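Local coordinates for ferripyochelin binding protein (Pyrococcus horikoshii, PDB 1V3W) that probably catalyses the reversible hydration of carbon dioxide, as a gamma-class carbonic anhydrase carrying zinc and calcium, although it is named as a ferripyochelin binding protein, at residues Y4-K9 with V24-V29; S36-A41 with E161-H166; D46-Y51 with I64-G69; S56-N61 with V78-N83. One frame throughout, in Å; residues are numbered along the deposited sequence. Where two conformers were deposited one is given.

Contact 1 of 4, residues Y4-K9 with V24-V29; sequences YEINGK and VVIGDV
Two groups of the next coil grip the carbonyl oxygen of Y4: the backbone N of G27 donates a hydrogen bond to Y4 O at 2.9 Å, and the CA-H of I26 points to Y4 O at 3.5 Å. The amide approaches from above the carbonyl plane, 36° out of it. Y4 N in turn donates to V25 O over 2.8 Å, nearly along the C=O axis. These two bonds define a parallel bridge between Y4 and I26, whose side chains stand on one face of the sheet. There the tyrosine ring brings CD2 to I26 CG1 at 3.9 Å and CE2 to V24 CG1, while its hydroxyl bonds to E21 and N22 of the second subunit. Beyond the bridge both chains bend. A type II' turn from I6 to K9 brings K9 O within 3.5 Å of G27 CA, a CA-H...O contact, and I6 CG2 rests on G27 CA at 3.8 Å. With phi at 67°, and no space for a CB beside I6 CG2, position 27 calls for glycine. At the exposed end the K9 chain, bent at chi2 and chi3, passes the CB of D28, and K9 NZ forms a salt bridge to D28 OD1 at 3.1 Å from above the carboxylate plane. The second oxygen, OD2, is bonded to Q49. An alanine at D28 would probably leave the K9 amine without this counter-charge and the Q49 amide without this acceptor. Parallel bridging followed by a sharp corner is characteristic of the left-handed parallel beta-helix of the hexapeptide-repeat family.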
loop_
_atom_site.group_PDB
_atom_site.type_symbol
_atom_site.label_atom_id
_atom_site.label_comp_id
_atom_site.label_asym_id
_atom_site.label_seq_id
_atom_site.Cartn_x
_atom_site.Cartn_y
_atom_site.Cartn_z
ATOM N N TYR A 4 19.575 -4.373 3.947
ATOM C CA TYR A 4 20.099 -4.380 5.313
ATOM C C TYR A 4 20.222 -5.744 5.975
ATOM O O TYR A 4 19.519 -6.689 5.630
ATOM C CB TYR A 4 19.180 -3.567 6.235
ATOM C CG TYR A 4 18.810 -2.184 5.770
ATOM C CD1 TYR A 4 19.431 -1.057 6.308
ATOM C CD2 TYR A 4 17.825 -1.997 4.801
ATOM C CE1 TYR A 4 19.079 0.223 5.891
ATOM C CE2 TYR A 4 17.467 -0.724 4.376
ATOM C CZ TYR A 4 18.094 0.380 4.923
ATOM O OH TYR A 4 17.735 1.634 4.496
ATOM N N GLU A 5 21.129 -5.829 6.941
ATOM C CA GLU A 5 21.313 -7.041 7.721
ATOM C C GLU A 5 20.722 -6.658 9.066
ATOM O O GLU A 5 20.597 -5.471 9.372
ATOM C CB GLU A 5 22.791 -7.353 7.946
ATOM C CG GLU A 5 23.578 -7.871 6.767
ATOM C CD GLU A 5 25.058 -7.961 7.095
ATOM O OE1 GLU A 5 25.838 -8.456 6.257
ATOM O OE2 GLU A 5 25.443 -7.524 8.203
ATOM N N ILE A 6 20.344 -7.645 9.866
ATOM C CA ILE A 6 19.829 -7.350 11.188
ATOM C C ILE A 6 20.338 -8.469 12.044
ATOM O O ILE A 6 20.025 -9.649 11.868
ATOM C CB ILE A 6 18.306 -7.205 11.284
ATOM C CG1 ILE A 6 17.960 -6.737 12.704
ATOM C CG2 ILE A 6 17.609 -8.498 10.940
ATOM C CD1 ILE A 6 16.542 -6.265 12.873
ATOM N N ASN A 7 21.206 -8.029 12.937
ATOM C CA ASN A 7 21.912 -8.850 13.861
ATOM C C ASN A 7 22.625 -9.932 13.031
ATOM O O ASN A 7 23.376 -9.478 12.189
ATOM C CB ASN A 7 20.961 -9.100 15.011
ATOM C CG ASN A 7 20.698 -7.755 15.676
ATOM O OD1 ASN A 7 20.074 -7.573 16.696
ATOM N ND2 ASN A 7 21.273 -6.748 15.004
ATOM N N GLY A 8 22.503 -11.261 13.132
ATOM C CA GLY A 8 23.363 -12.047 12.247
ATOM C C GLY A 8 22.971 -12.318 10.798
ATOM O O GLY A 8 23.718 -12.986 10.069
ATOM N N LYS A 9 21.834 -11.799 10.343
ATOM C CA LYS A 9 21.401 -12.106 8.987
ATOM C C LYS A 9 21.509 -11.084 7.884
ATOM O O LYS A 9 21.010 -9.959 7.971
ATOM C CB LYS A 9 19.962 -12.595 8.977
ATOM C CG LYS A 9 19.454 -13.081 10.294
ATOM C CD LYS A 9 19.111 -14.541 10.199
ATOM C CE LYS A 9 17.894 -14.855 11.032
ATOM N NZ LYS A 9 17.567 -16.306 10.991
ATOM N N VAL A 24 12.991 -2.218 -0.003
ATOM C CA VAL A 24 13.671 -2.403 1.273
ATOM C C VAL A 24 13.708 -3.889 1.595
ATOM O O VAL A 24 12.664 -4.529 1.750
ATOM C CB VAL A 24 12.952 -1.648 2.415
ATOM C CG1 VAL A 24 13.654 -1.909 3.739
ATOM C CG2 VAL A 24 12.949 -0.158 2.125
ATOM N N VAL A 25 14.917 -4.433 1.683
ATOM C CA VAL A 25 15.117 -5.844 1.986
ATOM C C VAL A 25 15.949 -5.909 3.260
ATOM O O VAL A 25 17.077 -5.416 3.299
ATOM C CB VAL A 25 15.845 -6.558 0.827
ATOM C CG1 VAL A 25 16.048 -8.026 1.160
ATOM C CG2 VAL A 25 15.029 -6.413 -0.457
ATOM N N ILE A 26 15.383 -6.523 4.294
ATOM C CA ILE A 26 16.042 -6.607 5.593
ATOM C C ILE A 26 16.186 -8.014 6.160
ATOM O O ILE A 26 15.235 -8.789 6.186
ATOM C CB ILE A 26 15.256 -5.794 6.648
ATOM C CG1 ILE A 26 15.092 -4.347 6.186
ATOM C CG2 ILE A 26 15.968 -5.847 7.993
ATOM C CD1 ILE A 26 13.975 -3.619 6.904
ATOM N N GLY A 27 17.391 -8.327 6.625
ATOM C CA GLY A 27 17.641 -9.602 7.269
ATOM C C GLY A 27 17.586 -10.923 6.533
ATOM O O GLY A 27 18.194 -11.101 5.476
ATOM N N ASP A 28 16.847 -11.854 7.127
ATOM C CA ASP A 28 16.707 -13.209 6.614
ATOM C C ASP A 28 15.772 -13.288 5.419
ATOM O O ASP A 28 14.617 -13.700 5.541
ATOM C CB ASP A 28 16.211 -14.125 7.737
ATOM C CG ASP A 28 16.395 -15.599 7.421
ATOM O OD1 ASP A 28 16.029 -16.429 8.278
ATOM O OD2 ASP A 28 16.903 -15.927 6.327
ATOM N N VAL A 29 16.295 -12.897 4.265
ATOM C CA VAL A 29 15.544 -12.912 3.023
ATOM C C VAL A 29 16.374 -13.600 1.955
ATOM O O VAL A 29 17.570 -13.334 1.820
ATOM C CB VAL A 29 15.219 -11.478 2.547
ATOM C CG1 VAL A 29 14.477 -11.522 1.217
ATOM C CG2 VAL A 29 14.388 -10.761 3.595
#

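Contact 2 of 4, residues S36-A41 with E161-H166; sequences SVWPSA and ELAEKH. With CA (calcium ion), chain C; CA (calcium ion), chain E; EDO (1,2-ethanediol), chain H.
The long C-terminal helix 146-169 packs here against a coil of the left-handed beta-helix, with W38 as the main link to the segment 161-166. The indole and H166 make a T-shaped (edge-to-face) pair: ring centroids lie 4.7 Å apart and the planes meet at 84°. W38 CZ3 stands 3.3 Å above the imidazole plane of H166, over the centre of that ring. At the edge of the indole W38 CH2 lies 4.0 Å from L162 C, and A163 CA is close by. Beside it S36 CB meets A163 CB at 3.7 Å. A weak hydrogen bond from W38 NE1 to the OG of S36 ties the indole back to the strand just before it. H166 has polar partners on both nitrogens, R170 at ND1 and D46 of the third subunit at NE2, so the helix also joins the trimer interface. The two segments carry separate calcium sites. E164 holds one ion with both carboxylate oxygens and two waters. The other is shared by S40 and N61 of all three subunits, and here S40 OG lies 2.4 Å from the calcium.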
loop_
_atom_site.group_PDB
_atom_site.type_symbol
_atom_site.label_atom_id
_atom_site.label_comp_id
_atom_site.label_asym_id
_atom_site.label_seq_id
_atom_site.Cartn_x
_atom_site.Cartn_y
_atom_site.Cartn_z
ATOM N N SER A 36 12.571 -10.486 -8.864
ATOM C CA SER A 36 12.610 -9.037 -8.943
ATOM C C SER A 36 11.780 -8.429 -7.824
ATOM O O SER A 36 10.702 -8.925 -7.489
ATOM C CB SER A 36 12.117 -8.553 -10.317
ATOM O OG SER A 36 10.842 -9.073 -10.651
ATOM N N VAL A 37 12.314 -7.368 -7.232
ATOM C CA VAL A 37 11.656 -6.654 -6.147
ATOM C C VAL A 37 11.574 -5.213 -6.632
ATOM O O VAL A 37 12.593 -4.573 -6.907
ATOM C CB VAL A 37 12.470 -6.759 -4.842
ATOM C CG1 VAL A 37 11.784 -5.979 -3.733
ATOM C CG2 VAL A 37 12.602 -8.224 -4.435
ATOM N N TRP A 38 10.350 -4.713 -6.726
ATOM C CA TRP A 38 10.097 -3.392 -7.270
ATOM C C TRP A 38 10.025 -2.225 -6.292
ATOM O O TRP A 38 10.007 -2.419 -5.080
ATOM C CB TRP A 38 8.860 -3.508 -8.166
ATOM C CG TRP A 38 9.122 -4.536 -9.240
ATOM C CD1 TRP A 38 8.933 -5.890 -9.155
ATOM C CD2 TRP A 38 9.798 -4.303 -10.484
ATOM N NE1 TRP A 38 9.454 -6.511 -10.270
ATOM C CE2 TRP A 38 9.977 -5.565 -11.099
ATOM C CE3 TRP A 38 10.249 -3.155 -11.140
ATOM C CZ2 TRP A 38 10.626 -5.699 -12.337
ATOM C CZ3 TRP A 38 10.889 -3.293 -12.366
ATOM C CH2 TRP A 38 11.062 -4.559 -12.956
ATOM N N PRO A 39 10.012 -0.985 -6.813
ATOM C CA PRO A 39 9.960 0.204 -5.960
ATOM C C PRO A 39 8.979 0.185 -4.801
ATOM O O PRO A 39 7.815 -0.169 -4.965
ATOM C CB PRO A 39 9.631 1.321 -6.946
ATOM C CG PRO A 39 10.305 0.869 -8.195
ATOM C CD PRO A 39 9.966 -0.603 -8.237
ATOM N N SER A 40 9.473 0.572 -3.630
ATOM C CA SER A 40 8.656 0.675 -2.426
ATOM C C SER A 40 8.172 -0.646 -1.834
ATOM O O SER A 40 7.367 -0.650 -0.901
ATOM C CB SER A 40 7.459 1.594 -2.701
ATOM O OG SER A 40 7.371 2.632 -1.736
ATOM N N ALA A 41 8.650 -1.760 -2.375
ATOM C CA ALA A 41 8.284 -3.064 -1.836
ATOM C C ALA A 41 9.137 -3.262 -0.586
ATOM O O ALA A 41 10.271 -2.784 -0.525
ATOM C CB ALA A 41 8.575 -4.158 -2.850
ATOM N N GLU A 161 11.723 -10.538 -17.875
ATOM C CA GLU A 161 12.270 -9.701 -18.934
ATOM C C GLU A 161 12.319 -8.238 -18.501
ATOM O O GLU A 161 13.296 -7.535 -18.768
ATOM C CB GLU A 161 11.426 -9.839 -20.204
ATOM C CG GLU A 161 11.339 -11.262 -20.739
ATOM C CD GLU A 161 12.700 -11.861 -21.050
ATOM O OE1 GLU A 161 13.436 -11.277 -21.874
ATOM O OE2 GLU A 161 13.035 -12.919 -20.471
ATOM N N LEU A 162 11.264 -7.785 -17.829
ATOM C CA LEU A 162 11.182 -6.409 -17.355
ATOM C C LEU A 162 12.332 -6.130 -16.392
ATOM O O LEU A 162 12.979 -5.086 -16.464
ATOM C CB LEU A 162 9.836 -6.191 -16.658
ATOM C CG LEU A 162 9.215 -4.794 -16.670
ATOM C CD1 LEU A 162 9.190 -4.244 -18.091
ATOM C CD2 LEU A 162 7.803 -4.880 -16.109
ATOM N N ALA A 163 12.591 -7.083 -15.501
ATOM C CA ALA A 163 13.664 -6.951 -14.528
ATOM C C ALA A 163 14.996 -6.730 -15.233
ATOM O O ALA A 163 15.772 -5.863 -14.848
ATOM C CB ALA A 163 13.730 -8.200 -13.652
ATOM N N GLU A 164 15.261 -7.515 -16.273
ATOM C CA GLU A 164 16.513 -7.358 -16.994
ATOM C C GLU A 164 16.589 -5.985 -17.656
ATOM O O GLU A 164 17.657 -5.379 -17.703
ATOM C CB GLU A 164 16.679 -8.462 -18.040
ATOM C CG GLU A 164 18.060 -8.487 -18.679
ATOM C CD GLU A 164 18.323 -9.762 -19.457
ATOM O OE1 GLU A 164 18.361 -10.845 -18.832
ATOM O OE2 GLU A 164 18.488 -9.680 -20.692
ATOM N N LYS A 165 15.461 -5.499 -18.164
ATOM C CA LYS A 165 15.438 -4.186 -18.801
ATOM C C LYS A 165 15.828 -3.094 -17.811
ATOM O O LYS A 165 16.532 -2.149 -18.160
ATOM C CB LYS A 165 14.052 -3.871 -19.362
ATOM C CG LYS A 165 13.686 -4.582 -20.658
ATOM C CD LYS A 165 12.888 -3.647 -21.569
ATOM C CE LYS A 165 12.125 -2.590 -20.773
ATOM N NZ LYS A 165 12.216 -1.251 -21.419
ATOM N N HIS A 166 15.357 -3.221 -16.574
ATOM C CA HIS A 166 15.672 -2.241 -15.540
ATOM C C HIS A 166 17.126 -2.361 -15.100
ATOM O O HIS A 166 17.801 -1.357 -14.891
ATOM C CB HIS A 166 14.750 -2.428 -14.330
ATOM C CG HIS A 166 13.390 -1.832 -14.513
ATOM N ND1 HIS A 166 13.003 -0.659 -13.900
ATOM C CD2 HIS A 166 12.328 -2.243 -15.245
ATOM C CE1 HIS A 166 11.761 -0.374 -14.246
ATOM N NE2 HIS A 166 11.328 -1.319 -15.062
HETATM CA CA CA C . 5.658 2.511 -0.081
HETATM CA CA CA E . 19.791 -11.875 -20.657
HETATM C C1 EDO H . 9.988 5.172 -2.578
HETATM O O1 EDO H . 10.231 3.897 -1.996
HETATM C C2 EDO H . 11.277 6.025 -2.554
HETATM O O2 EDO H . 12.361 5.302 -1.954
HETATM O O HOH W 1 17.523 -12.799 -21.264
HETATM O O HOH W 2 19.588 -10.849 -22.920
#

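Contact 3 of 4, residues D46-Y51 with I64-G69; sequences DIEQIY and IHTSHG. With ZN (zinc ion), chain B.
The chain turns a corner at D46-E48; its closest CA pair with 64-69 is E48 and T66, 5.8 Å apart. No beta bridge joins the segments. T66 OG1 accepts the backbone N of E48 at 2.9 Å and donates to a water, which also takes I47 N and gives a hydrogen to E48 O. The E48 chain bends at chi2 (-61°), which folds CD back; OE2 accepts G69 N at 2.9 Å, the amide lying above the carboxylate plane. A leucine at E48 would probably leave G69 N without this acceptor and the loop less firmly held. I47 CG2 lies over the ring centre of H68 at 3.7 Å, a CH-pi contact. H65 binds zinc through ND1 at 2.2 Å; H87, H82 of the second subunit and a water complete the site, between subunits as in gamma-class carbonic anhydrases. H65 NE2 donates in the ring plane to the syn lone pair of D46 OD1 at 2.9 Å. D46 OD2 pairs with R44 of its own chain (salt bridge) and H166 of the second subunit (hydrogen bond). I50 CG2 packs on I64 CG2 at 3.7 Å, and I64 also leans on L43 of strand 42-45 and T72 of strand 72-74.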
loop_
_atom_site.group_PDB
_atom_site.type_symbol
_atom_site.label_atom_id
_atom_site.label_comp_id
_atom_site.label_asym_id
_atom_site.label_seq_id
_atom_site.Cartn_x
_atom_site.Cartn_y
_atom_site.Cartn_z
ATOM N N ASP A 46 12.888 -9.987 9.715
ATOM C CA ASP A 46 13.384 -9.786 11.075
ATOM C C ASP A 46 12.862 -10.768 12.122
ATOM O O ASP A 46 13.252 -10.698 13.289
ATOM C CB ASP A 46 13.131 -8.339 11.529
ATOM C CG ASP A 46 11.669 -7.930 11.441
ATOM O OD1 ASP A 46 10.815 -8.775 11.098
ATOM O OD2 ASP A 46 11.378 -6.745 11.721
ATOM N N ILE A 47 11.976 -11.669 11.712
ATOM C CA ILE A 47 11.458 -12.696 12.611
ATOM C C ILE A 47 11.792 -14.020 11.925
ATOM O O ILE A 47 12.856 -14.588 12.171
ATOM C CB ILE A 47 9.932 -12.552 12.842
ATOM C CG1 ILE A 47 9.629 -11.176 13.454
ATOM C CG2 ILE A 47 9.440 -13.649 13.784
ATOM C CD1 ILE A 47 8.154 -10.924 13.727
ATOM N N GLU A 48 10.907 -14.504 11.058
ATOM C CA GLU A 48 11.171 -15.741 10.325
ATOM C C GLU A 48 11.705 -15.377 8.940
ATOM O O GLU A 48 11.647 -14.222 8.520
ATOM C CB GLU A 48 9.897 -16.577 10.164
ATOM C CG GLU A 48 9.254 -17.065 11.459
ATOM C CD GLU A 48 10.159 -17.972 12.272
ATOM O OE1 GLU A 48 11.089 -18.570 11.692
ATOM O OE2 GLU A 48 9.925 -18.097 13.493
ATOM N N GLN A 49 12.217 -16.369 8.225
ATOM C CA GLN A 49 12.759 -16.142 6.895
ATOM C C GLN A 49 11.689 -15.866 5.843
ATOM O O GLN A 49 10.549 -16.329 5.949
ATOM C CB GLN A 49 13.572 -17.362 6.447
ATOM C CG GLN A 49 14.217 -17.217 5.069
ATOM C CD GLN A 49 15.000 -18.452 4.650
ATOM O OE1 GLN A 49 14.441 -19.408 4.104
ATOM N NE2 GLN A 49 16.300 -18.439 4.912
ATOM N N ILE A 50 12.069 -15.083 4.839
ATOM C CA ILE A 50 11.199 -14.801 3.703
ATOM C C ILE A 50 11.983 -15.362 2.528
ATOM O O ILE A 50 13.081 -14.892 2.229
ATOM C CB ILE A 50 10.978 -13.295 3.481
ATOM C CG1 ILE A 50 10.191 -12.715 4.655
ATOM C CG2 ILE A 50 10.223 -13.072 2.167
ATOM C CD1 ILE A 50 10.154 -11.203 4.673
ATOM N N TYR A 51 11.428 -16.387 1.890
ATOM C CA TYR A 51 12.075 -17.031 0.754
ATOM C C TYR A 51 11.279 -16.771 -0.517
ATOM O O TYR A 51 10.068 -16.985 -0.543
ATOM C CB TYR A 51 12.159 -18.541 0.993
ATOM C CG TYR A 51 12.811 -19.301 -0.135
ATOM C CD1 TYR A 51 14.182 -19.553 -0.131
ATOM C CD2 TYR A 51 12.063 -19.739 -1.225
ATOM C CE1 TYR A 51 14.791 -20.228 -1.190
ATOM C CE2 TYR A 51 12.661 -20.406 -2.286
ATOM C CZ TYR A 51 14.020 -20.646 -2.261
ATOM O OH TYR A 51 14.593 -21.301 -3.322
ATOM N N ILE A 64 5.982 -7.814 2.693
ATOM C CA ILE A 64 6.053 -9.228 3.032
ATOM C C ILE A 64 6.671 -9.302 4.417
ATOM O O ILE A 64 7.708 -8.691 4.680
ATOM C CB ILE A 64 6.917 -10.042 2.046
ATOM C CG1 ILE A 64 6.359 -9.904 0.630
ATOM C CG2 ILE A 64 6.916 -11.518 2.461
ATOM C CD1 ILE A 64 7.117 -10.705 -0.417
ATOM N N HIS A 65 6.005 -10.021 5.312
ATOM C CA HIS A 65 6.492 -10.172 6.670
ATOM C C HIS A 65 6.138 -11.567 7.161
ATOM O O HIS A 65 5.592 -12.378 6.409
ATOM C CB HIS A 65 5.861 -9.117 7.581
ATOM C CG HIS A 65 6.578 -8.940 8.882
ATOM N ND1 HIS A 65 5.918 -8.741 10.075
ATOM C CD2 HIS A 65 7.900 -8.930 9.175
ATOM C CE1 HIS A 65 6.804 -8.619 11.050
ATOM N NE2 HIS A 65 8.013 -8.731 10.530
ATOM N N THR A 66 6.447 -11.840 8.423
ATOM C CA THR A 66 6.180 -13.143 9.015
ATOM C C THR A 66 5.785 -12.989 10.476
ATOM O O THR A 66 5.819 -11.891 11.034
ATOM C CB THR A 66 7.433 -14.037 8.983
ATOM O OG1 THR A 66 8.422 -13.490 9.868
ATOM C CG2 THR A 66 8.008 -14.118 7.570
ATOM N N SER A 67 5.410 -14.110 11.083
ATOM C CA SER A 67 5.045 -14.158 12.492
ATOM C C SER A 67 5.896 -15.276 13.075
ATOM O O SER A 67 6.376 -16.136 12.335
ATOM C CB SER A 67 3.558 -14.485 12.653
ATOM O OG SER A 67 3.202 -15.637 11.910
ATOM N N HIS A 68 6.104 -15.262 14.387
ATOM C CA HIS A 68 6.902 -16.309 15.012
ATOM C C HIS A 68 6.324 -17.679 14.675
ATOM O O HIS A 68 5.144 -17.945 14.918
ATOM C CB HIS A 68 6.954 -16.126 16.532
ATOM C CG HIS A 68 7.879 -15.035 16.979
ATOM N ND1 HIS A 68 7.493 -13.716 17.063
ATOM C CD2 HIS A 68 9.181 -15.073 17.353
ATOM C CE1 HIS A 68 8.517 -12.985 17.471
ATOM N NE2 HIS A 68 9.552 -13.785 17.653
ATOM N N GLY A 69 7.160 -18.539 14.102
ATOM C CA GLY A 69 6.721 -19.873 13.734
ATOM C C GLY A 69 6.042 -19.941 12.381
ATOM O O GLY A 69 5.620 -21.015 11.947
HETATM ZN ZN ZN B . 3.744 -8.397 10.460
HETATM O O HOH W 3 10.445 -11.861 9.130
HETATM O O HOH W 4 3.545 -7.450 12.010
#

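Contact 4 of 4, residues S56-N61 with V78-N83; sequences SNVQDN and VTIGHN. With ZN (zinc ion), chain D; CA (calcium ion), chain C.
D60 meets the edge of the H82 ring and Q59 its face, around an imidazole that binds zinc through NE2 at 2.2 Å. A water and H65 and H87 of the third subunit complete that site, as expected of a gamma-class carbonic anhydrase with its metal between subunits. D60 lies alongside H82, its carboxylate plane only 15° from the ring plane, and D60 OD2 accepts a weak hydrogen bond from H82 ND1 at 2.7 Å. That oxygen also forms a salt bridge with R44 of the third subunit. Q59 OE1 sits 3.0 Å above the ring plane of H82, over its centre, and takes a weak hydrogen bond from the H82 backbone N. At the far end N61 OD1 binds calcium at 2.3 Å; N61 and N83 lie side by side, pointing the same way with amide planes 55° apart, N61 CB nearest N83 OD1.

Further out, parallel strand bonds join successive coils of the left-handed beta-helix: N57 N donates to V78 O at 2.9 Å, I80 N to N57 O at 2.9 Å, and Q59 N to I80 O. N83 N to D60 O carries the pattern on past the strands, and S56 OG accepts V78 N at 2.8 Å. On the opposite face from N57 and T79, V58 CG2 packs on I80 CD1, side by side and pointing inward toward I64. ND1 points its weak bond at D60 while NE2 binds zinc, and the carboxylate on the edge with the amide oxygen over the face would be likely to limit rotation of the metal-binding ring.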
loop_
_atom_site.group_PDB
_atom_site.type_symbol
_atom_site.label_atom_id
_atom_site.label_comp_id
_atom_site.label_asym_id
_atom_site.label_seq_id
_atom_site.Cartn_x
_atom_site.Cartn_y
_atom_site.Cartn_z
ATOM N N SER A 56 10.204 -15.305 -9.649
ATOM C CA SER A 56 9.100 -14.635 -8.973
ATOM C C SER A 56 9.331 -13.144 -8.783
ATOM O O SER A 56 10.466 -12.691 -8.624
ATOM C CB SER A 56 8.829 -15.312 -7.628
ATOM O OG SER A 56 8.364 -16.639 -7.836
ATOM N N ASN A 57 8.240 -12.383 -8.807
ATOM C CA ASN A 57 8.317 -10.936 -8.651
ATOM C C ASN A 57 7.481 -10.421 -7.486
ATOM O O ASN A 57 6.399 -10.934 -7.207
ATOM C CB ASN A 57 7.875 -10.236 -9.941
ATOM C CG ASN A 57 6.485 -10.656 -10.393
ATOM O OD1 ASN A 57 6.324 -11.624 -11.148
ATOM N ND2 ASN A 57 5.476 -9.937 -9.933
ATOM N N VAL A 58 8.003 -9.398 -6.819
ATOM C CA VAL A 58 7.342 -8.765 -5.680
ATOM C C VAL A 58 7.178 -7.317 -6.127
ATOM O O VAL A 58 8.130 -6.540 -6.105
ATOM C CB VAL A 58 8.232 -8.843 -4.424
ATOM C CG1 VAL A 58 7.504 -8.259 -3.232
ATOM C CG2 VAL A 58 8.614 -10.300 -4.151
ATOM N N GLN A 59 5.963 -6.965 -6.528
ATOM C CA GLN A 59 5.688 -5.648 -7.076
ATOM C C GLN A 59 5.683 -4.429 -6.161
ATOM O O GLN A 59 5.870 -4.532 -4.947
ATOM C CB GLN A 59 4.408 -5.743 -7.910
ATOM C CG GLN A 59 4.630 -6.641 -9.134
ATOM C CD GLN A 59 3.366 -6.973 -9.900
ATOM O OE1 GLN A 59 2.352 -6.286 -9.787
ATOM N NE2 GLN A 59 3.428 -8.031 -10.703
ATOM N N ASP A 60 5.491 -3.265 -6.773
ATOM C CA ASP A 60 5.522 -1.988 -6.067
ATOM C C ASP A 60 4.598 -1.896 -4.867
ATOM O O ASP A 60 3.447 -2.317 -4.919
ATOM C CB ASP A 60 5.182 -0.842 -7.027
ATOM C CG ASP A 60 5.649 -1.107 -8.443
ATOM O OD1 ASP A 60 6.668 -0.522 -8.868
ATOM O OD2 ASP A 60 4.989 -1.911 -9.129
ATOM N N ASN A 61 5.120 -1.314 -3.793
ATOM C CA ASN A 61 4.375 -1.099 -2.558
ATOM C C ASN A 61 3.821 -2.337 -1.870
ATOM O O ASN A 61 2.890 -2.253 -1.066
ATOM C CB ASN A 61 3.268 -0.063 -2.795
ATOM C CG ASN A 61 3.811 1.353 -2.803
ATOM O OD1 ASN A 61 4.525 1.743 -1.885
ATOM N ND2 ASN A 61 3.483 2.123 -3.832
ATOM N N VAL A 78 5.947 -16.845 -9.311
ATOM C CA VAL A 78 4.895 -16.231 -8.520
ATOM C C VAL A 78 4.887 -14.731 -8.757
ATOM O O VAL A 78 5.935 -14.084 -8.767
ATOM C CB VAL A 78 5.089 -16.485 -7.009
ATOM C CG1 VAL A 78 4.068 -15.677 -6.207
ATOM C CG2 VAL A 78 4.934 -17.966 -6.707
ATOM N N THR A 79 3.694 -14.192 -8.967
ATOM C CA THR A 79 3.520 -12.764 -9.177
ATOM C C THR A 79 2.821 -12.189 -7.954
ATOM O O THR A 79 1.673 -12.534 -7.681
ATOM C CB THR A 79 2.644 -12.482 -10.418
ATOM O OG1 THR A 79 3.351 -12.867 -11.602
ATOM C CG2 THR A 79 2.290 -11.001 -10.499
ATOM N N ILE A 80 3.515 -11.341 -7.203
ATOM C CA ILE A 80 2.903 -10.716 -6.037
ATOM C C ILE A 80 2.534 -9.306 -6.485
ATOM O O ILE A 80 3.385 -8.420 -6.588
ATOM C CB ILE A 80 3.862 -10.685 -4.835
ATOM C CG1 ILE A 80 4.359 -12.108 -4.546
ATOM C CG2 ILE A 80 3.133 -10.133 -3.610
ATOM C CD1 ILE A 80 5.260 -12.211 -3.341
ATOM N N GLY A 81 1.246 -9.134 -6.770
ATOM C CA GLY A 81 0.717 -7.884 -7.277
ATOM C C GLY A 81 0.933 -6.623 -6.475
ATOM O O GLY A 81 1.057 -6.647 -5.253
ATOM N N HIS A 82 0.954 -5.508 -7.194
ATOM C CA HIS A 82 1.144 -4.203 -6.594
ATOM C C HIS A 82 0.287 -4.041 -5.348
ATOM O O HIS A 82 -0.893 -4.395 -5.349
ATOM C CB HIS A 82 0.710 -3.091 -7.561
ATOM C CG HIS A 82 1.222 -3.243 -8.957
ATOM N ND1 HIS A 82 2.466 -2.797 -9.353
ATOM C CD2 HIS A 82 0.642 -3.766 -10.063
ATOM C CE1 HIS A 82 2.627 -3.037 -10.642
ATOM N NE2 HIS A 82 1.535 -3.625 -11.097
ATOM N N ASN A 83 0.889 -3.517 -4.291
ATOM C CA ASN A 83 0.216 -3.262 -3.031
ATOM C C ASN A 83 -0.401 -4.413 -2.260
ATOM O O ASN A 83 -1.164 -4.203 -1.312
ATOM C CB ASN A 83 -0.802 -2.150 -3.239
ATOM C CG ASN A 83 -0.135 -0.842 -3.494
ATOM O OD1 ASN A 83 0.497 -0.652 -4.527
ATOM N ND2 ASN A 83 -0.220 0.059 -2.527
HETATM ZN ZN ZN D . 1.542 -4.197 -13.189
HETATM CA CA CA C . 5.658 2.511 -0.081
HETATM O O HOH W 5 2.445 -5.784 -13.149
#

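Contacts 1, 3 and 4 join successive coils of the beta-helix, whereas contact 2 fixes the C-terminal helix to it. Contacts 2 and 4 are wholly buried, about 10 Å apart between centres, and share the sheet holding strands 36-37 and 57-58 as well as one calcium ion. Contact 1 is mostly buried, opening to solvent at the lysine-aspartate end, and contact 3 is partly exposed at its loop; these two meet where D28 bonds to Q49. Chemistry follows place: aromatic packing under the helix, parallel backbone bonds in contact 4, side-chain-to-backbone bonds in contact 3. Contacts 3 and 4 both pair a zinc-binding histidine with an aspartate, and these histidines share zinc only across subunit boundaries.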